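Local coordinates for CDA peptide synthetase I (Streptomyces coelicolor, PDB 5DU9), which is the condensation domain of a nonribosomal peptide synthetase, a two-lobed fold of the CoA-dependent acyltransferase clan, at residues 321-325 against 326-330; 439-443 against 444-448. The protein carries 1 engineered substitution. All coordinates share one frame; numbering follows the deposited sequence.

Contact 1 of 2, residues 321-325 against 326-330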
loop_
_atom_site.group_PDB
_atom_site.type_symbol
_atom_site.label_atom_id
_atom_site.label_comp_id
_atom_site.label_asym_id
_atom_site.label_seq_id
_atom_site.Cartn_x
_atom_site.Cartn_y
_atom_site.Cartn_z
ATOM N N PRO A 321 6.956 24.024 -20.867
ATOM C CA PRO A 321 8.245 23.940 -21.559
ATOM C C PRO A 321 9.352 24.701 -20.837
ATOM O O PRO A 321 9.118 25.813 -20.357
ATOM C CB PRO A 321 7.957 24.575 -22.926
ATOM C CG PRO A 321 6.482 24.495 -23.097
ATOM C CD PRO A 321 5.905 24.606 -21.721
ATOM N N GLY A 322 10.532 24.094 -20.751
ATOM C CA GLY A 322 11.714 24.783 -20.266
ATOM C C GLY A 322 11.904 24.749 -18.762
ATOM O O GLY A 322 12.883 25.288 -18.252
ATOM N N GLU A 323 10.975 24.125 -18.049
ATOM C CA GLU A 323 11.068 24.060 -16.594
ATOM C C GLU A 323 12.165 23.094 -16.153
ATOM O O GLU A 323 12.411 22.079 -16.797
ATOM C CB GLU A 323 9.727 23.642 -15.988
ATOM C CG GLU A 323 8.666 24.727 -16.072
ATOM C CD GLU A 323 7.350 24.320 -15.434
ATOM O OE1 GLU A 323 7.080 23.105 -15.336
ATOM O OE2 GLU A 323 6.586 25.221 -15.029
ATOM N N SER A 324 12.819 23.429 -15.046
ATOM C CA SER A 324 13.822 22.554 -14.450
ATOM C C SER A 324 13.165 21.450 -13.636
ATOM O O SER A 324 11.990 21.540 -13.302
ATOM C CB SER A 324 14.755 23.349 -13.544
ATOM O OG SER A 324 14.040 23.820 -12.417
ATOM N N PHE A 325 13.931 20.423 -13.280
ATOM C CA PHE A 325 13.393 19.381 -12.422
ATOM C C PHE A 325 13.043 19.978 -11.060
ATOM O O PHE A 325 12.025 19.636 -10.470
ATOM C CB PHE A 325 14.375 18.218 -12.267
ATOM C CG PHE A 325 13.845 17.096 -11.413
ATOM C CD1 PHE A 325 12.636 16.489 -11.715
ATOM C CD2 PHE A 325 14.554 16.650 -10.316
ATOM C CE1 PHE A 325 12.143 15.463 -10.934
ATOM C CE2 PHE A 325 14.066 15.628 -9.525
ATOM C CZ PHE A 325 12.859 15.030 -9.837
ATOM N N ALA A 326 13.874 20.895 -10.577
ATOM C CA ALA A 326 13.586 21.571 -9.312
ATOM C C ALA A 326 12.254 22.312 -9.377
ATOM O O ALA A 326 11.520 22.371 -8.391
ATOM C CB ALA A 326 14.708 22.539 -8.951
ATOM N N ARG A 327 11.936 22.869 -10.538
ATOM C CA ARG A 327 10.665 23.563 -10.701
ATOM C C ARG A 327 9.498 22.584 -10.647
ATOM O O ARG A 327 8.438 22.903 -10.114
ATOM C CB ARG A 327 10.623 24.343 -12.014
ATOM C CG ARG A 327 9.336 25.139 -12.214
ATOM C CD ARG A 327 9.213 26.271 -11.196
ATOM N NE ARG A 327 7.989 27.050 -11.369
ATOM C CZ ARG A 327 6.811 26.730 -10.840
ATOM N NH1 ARG A 327 6.675 25.634 -10.103
ATOM N NH2 ARG A 327 5.759 27.507 -11.056
ATOM N N VAL A 328 9.682 21.392 -11.204
ATOM C CA VAL A 328 8.632 20.380 -11.144
ATOM C C VAL A 328 8.418 19.928 -9.702
ATOM O O VAL A 328 7.285 19.686 -9.288
ATOM C CB VAL A 328 8.959 19.168 -12.036
ATOM C CG1 VAL A 328 7.872 18.104 -11.924
ATOM C CG2 VAL A 328 9.102 19.615 -13.486
ATOM N N VAL A 329 9.502 19.815 -8.937
ATOM C CA VAL A 329 9.391 19.487 -7.518
ATOM C C VAL A 329 8.550 20.559 -6.808
ATOM O O VAL A 329 7.703 20.242 -5.979
ATOM C CB VAL A 329 10.785 19.351 -6.853
ATOM C CG1 VAL A 329 10.665 19.229 -5.332
ATOM C CG2 VAL A 329 11.526 18.143 -7.415
ATOM N N GLU A 330 8.766 21.825 -7.150
ATOM C CA GLU A 330 7.968 22.907 -6.567
ATOM C C GLU A 330 6.495 22.786 -6.959
ATOM O O GLU A 330 5.600 23.028 -6.145
ATOM C CB GLU A 330 8.515 24.266 -6.997
ATOM C CG GLU A 330 9.870 24.600 -6.404
ATOM C CD GLU A 330 10.471 25.867 -6.984
ATOM O OE1 GLU A 330 9.788 26.548 -7.779
ATOM O OE2 GLU A 330 11.632 26.182 -6.646
#
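S324 meets the backbone of R327 and V328 at the start of helix 325-341. Its OG accepts from R327 N at 3.0 Å, with an N-H...O angle of 145°. The torsion chi1 of 67° sets OG between the backbone N and the carbonyl carbon and turns it over the first helical turn. S324 is thus the N-cap of this helix. OG is the better placed acceptor for an N-H with no i to i-4 helical partner, S324 O being only a weak second. The stronger partner of that carbonyl is V328 N, at 3.1 Å. V329 N continues the pattern by donating to F325 O at 3.0 Å.

The inner side is the tightly packed one. V329 CG2 sits over one face of the F325 ring, 4.2 Å from its centroid and 15° off the normal, a CH-pi contact. V270 and A273 of helix 267-283 also touch the F325 side chain.

The outer side is looser. The carboxylate end of E323 lies alongside the CG methylene of R327, with E323 CD 3.9 Å from R327 CG. E323 OE2 stands 4.3 Å from R327 NE, above the flat guanidinium, where none of its hydrogens is aimed. R327 NH1 is also 4.0 Å from E330 OE1. That oxygen too lies off the plane, so this salt bridge is long and without a directed bond.

Contact 2 of 2, residues 439-443 against 444-448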
loop_
_atom_site.group_PDB
_atom_site.type_symbol
_atom_site.label_atom_id
_atom_site.label_comp_id
_atom_site.label_asym_id
_atom_site.label_seq_id
_atom_site.Cartn_x
_atom_site.Cartn_y
_atom_site.Cartn_z
ATOM N N PRO A 439 19.040 18.659 -10.296
ATOM C CA PRO A 439 17.691 19.227 -10.331
ATOM C C PRO A 439 17.590 20.548 -11.097
ATOM O O PRO A 439 16.485 20.930 -11.474
ATOM C CB PRO A 439 17.363 19.424 -8.848
ATOM C CG PRO A 439 18.201 18.395 -8.150
ATOM C CD PRO A 439 19.484 18.395 -8.915
ATOM N N ALA A 440 18.713 21.219 -11.336
ATOM C CA ALA A 440 18.698 22.482 -12.068
ATOM C C ALA A 440 18.545 22.263 -13.569
ATOM O O ALA A 440 18.279 23.206 -14.313
ATOM C CB ALA A 440 19.968 23.273 -11.783
ATOM N N ALA A 441 18.720 21.023 -14.015
ATOM C CA ALA A 441 18.637 20.709 -15.435
ATOM C C ALA A 441 17.220 20.899 -15.958
ATOM O O ALA A 441 16.248 20.685 -15.244
ATOM C CB ALA A 441 19.100 19.286 -15.692
ATOM N N THR A 442 17.126 21.303 -17.218
ATOM C CA THR A 442 15.851 21.487 -17.891
ATOM C C THR A 442 15.284 20.128 -18.275
ATOM O O THR A 442 15.924 19.372 -18.999
ATOM C CB THR A 442 16.015 22.363 -19.149
ATOM O OG1 THR A 442 16.666 23.591 -18.794
ATOM C CG2 THR A 442 14.668 22.666 -19.787
ATOM N N VAL A 443 14.090 19.820 -17.784
ATOM C CA VAL A 443 13.493 18.507 -18.001
ATOM C C VAL A 443 13.378 18.151 -19.488
ATOM O O VAL A 443 13.667 17.017 -19.869
ATOM C CB VAL A 443 12.097 18.416 -17.340
ATOM C CG1 VAL A 443 11.376 17.120 -17.721
ATOM C CG2 VAL A 443 12.226 18.505 -15.825
ATOM N N ASP A 444 12.963 19.089 -20.332
ATOM C CA ASP A 444 12.754 18.742 -21.736
ATOM C C ASP A 444 14.073 18.720 -22.525
ATOM O O ASP A 444 14.057 18.574 -23.749
ATOM C CB ASP A 444 11.726 19.690 -22.391
ATOM C CG ASP A 444 12.193 21.136 -22.473
ATOM O OD1 ASP A 444 13.401 21.407 -22.345
ATOM O OD2 ASP A 444 11.329 22.013 -22.694
ATOM N N GLU A 445 15.204 18.864 -21.830
ATOM C CA GLU A 445 16.517 18.666 -22.446
ATOM C C GLU A 445 17.199 17.402 -21.925
ATOM O O GLU A 445 18.214 16.969 -22.474
ATOM C CB GLU A 445 17.418 19.878 -22.198
ATOM C CG GLU A 445 16.934 21.156 -22.863
ATOM C CD GLU A 445 17.765 22.364 -22.476
ATOM O OE1 GLU A 445 18.808 22.180 -21.814
ATOM O OE2 GLU A 445 17.373 23.495 -22.830
ATOM N N VAL A 446 16.647 16.808 -20.873
ATOM C CA VAL A 446 17.200 15.569 -20.334
ATOM C C VAL A 446 16.848 14.410 -21.261
ATOM O O VAL A 446 15.683 14.203 -21.600
ATOM C CB VAL A 446 16.681 15.268 -18.909
ATOM C CG1 VAL A 446 17.224 13.935 -18.400
ATOM C CG2 VAL A 446 17.070 16.375 -17.955
ATOM N N ALA A 447 17.862 13.656 -21.671
ATOM C CA ALA A 447 17.650 12.540 -22.579
ATOM C C ALA A 447 16.884 11.417 -21.892
ATOM O O ALA A 447 17.320 10.882 -20.872
ATOM C CB ALA A 447 18.975 12.026 -23.109
ATOM N N LEU A 448 15.730 11.082 -22.453
ATOM C CA LEU A 448 14.970 9.917 -22.025
ATOM C C LEU A 448 15.278 8.784 -22.993
ATOM O O LEU A 448 14.850 8.805 -24.149
ATOM C CB LEU A 448 13.472 10.225 -21.982
ATOM C CG LEU A 448 12.526 9.051 -21.716
ATOM C CD1 LEU A 448 12.798 8.409 -20.361
ATOM C CD2 LEU A 448 11.082 9.517 -21.802
HETATM O O HOH W 1 19.561 21.295 -18.807
HETATM O O HOH W 2 17.223 25.203 -20.989
#
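A short 3-10 turn at V443, D444 and E445, in the loop after helix 418-437, joins T442 to E445 and V446. T442 O accepts from E445 N at 3.0 Å, and the donor stands 54° out of the carbonyl plane. V446 N donates to V443 O at 3.2 Å, also from above the plane. These two are i to i+3 bonds, the mark of a 3-10 turn, and they bend the chain sharply. V446 N also makes a weak i to i+4 bond to T442 O.

The T442 and E445 side chains meet across the outside of the turn. E445 lies with its carboxylate carbon CD 3.8 Å from T442 CB. Its CG is anti to its own carbonyl carbon (chi1 -65°), and the chain runs extended from there back across T442. Two waters bridge the two residues. The first accepts from T442 N at 2.9 Å and donates to E445 OE1 at 3.2 Å. The second is hydrogen-bonded to T442 OG1 at 2.8 Å and donates to E445 OE2 at a short 2.5 Å.

On the apolar side A441 CB touches V446 CG2 at 4.2 Å. V446 also rests on F431, E434 and L435 of helix 418-437. V443 instead packs against A277 of helix 267-283 and V328 of helix 325-341.

Contacts 1 and 2 lie side by side on the same side of the chain's centre, with their own centres about 9 Å apart. Their backbones pair where loop 321-325 runs into helix 325-341. E323 pairs with V443, F325 with A441 and A326 with P439. A326 N to P439 O, at 2.8 Å, is a probable hydrogen bond. S324 CB also packs 3.5 Å from A441 O, next to the helix cap. The two contacts lie about 28 and 30 Å from the chain's centre. None of the residues that line the (2S)-2-amino-N-butyl-propanamide pocket belongs to either. Pocket residue R312 is on strand 311-318, which precedes contact 1 in the chain.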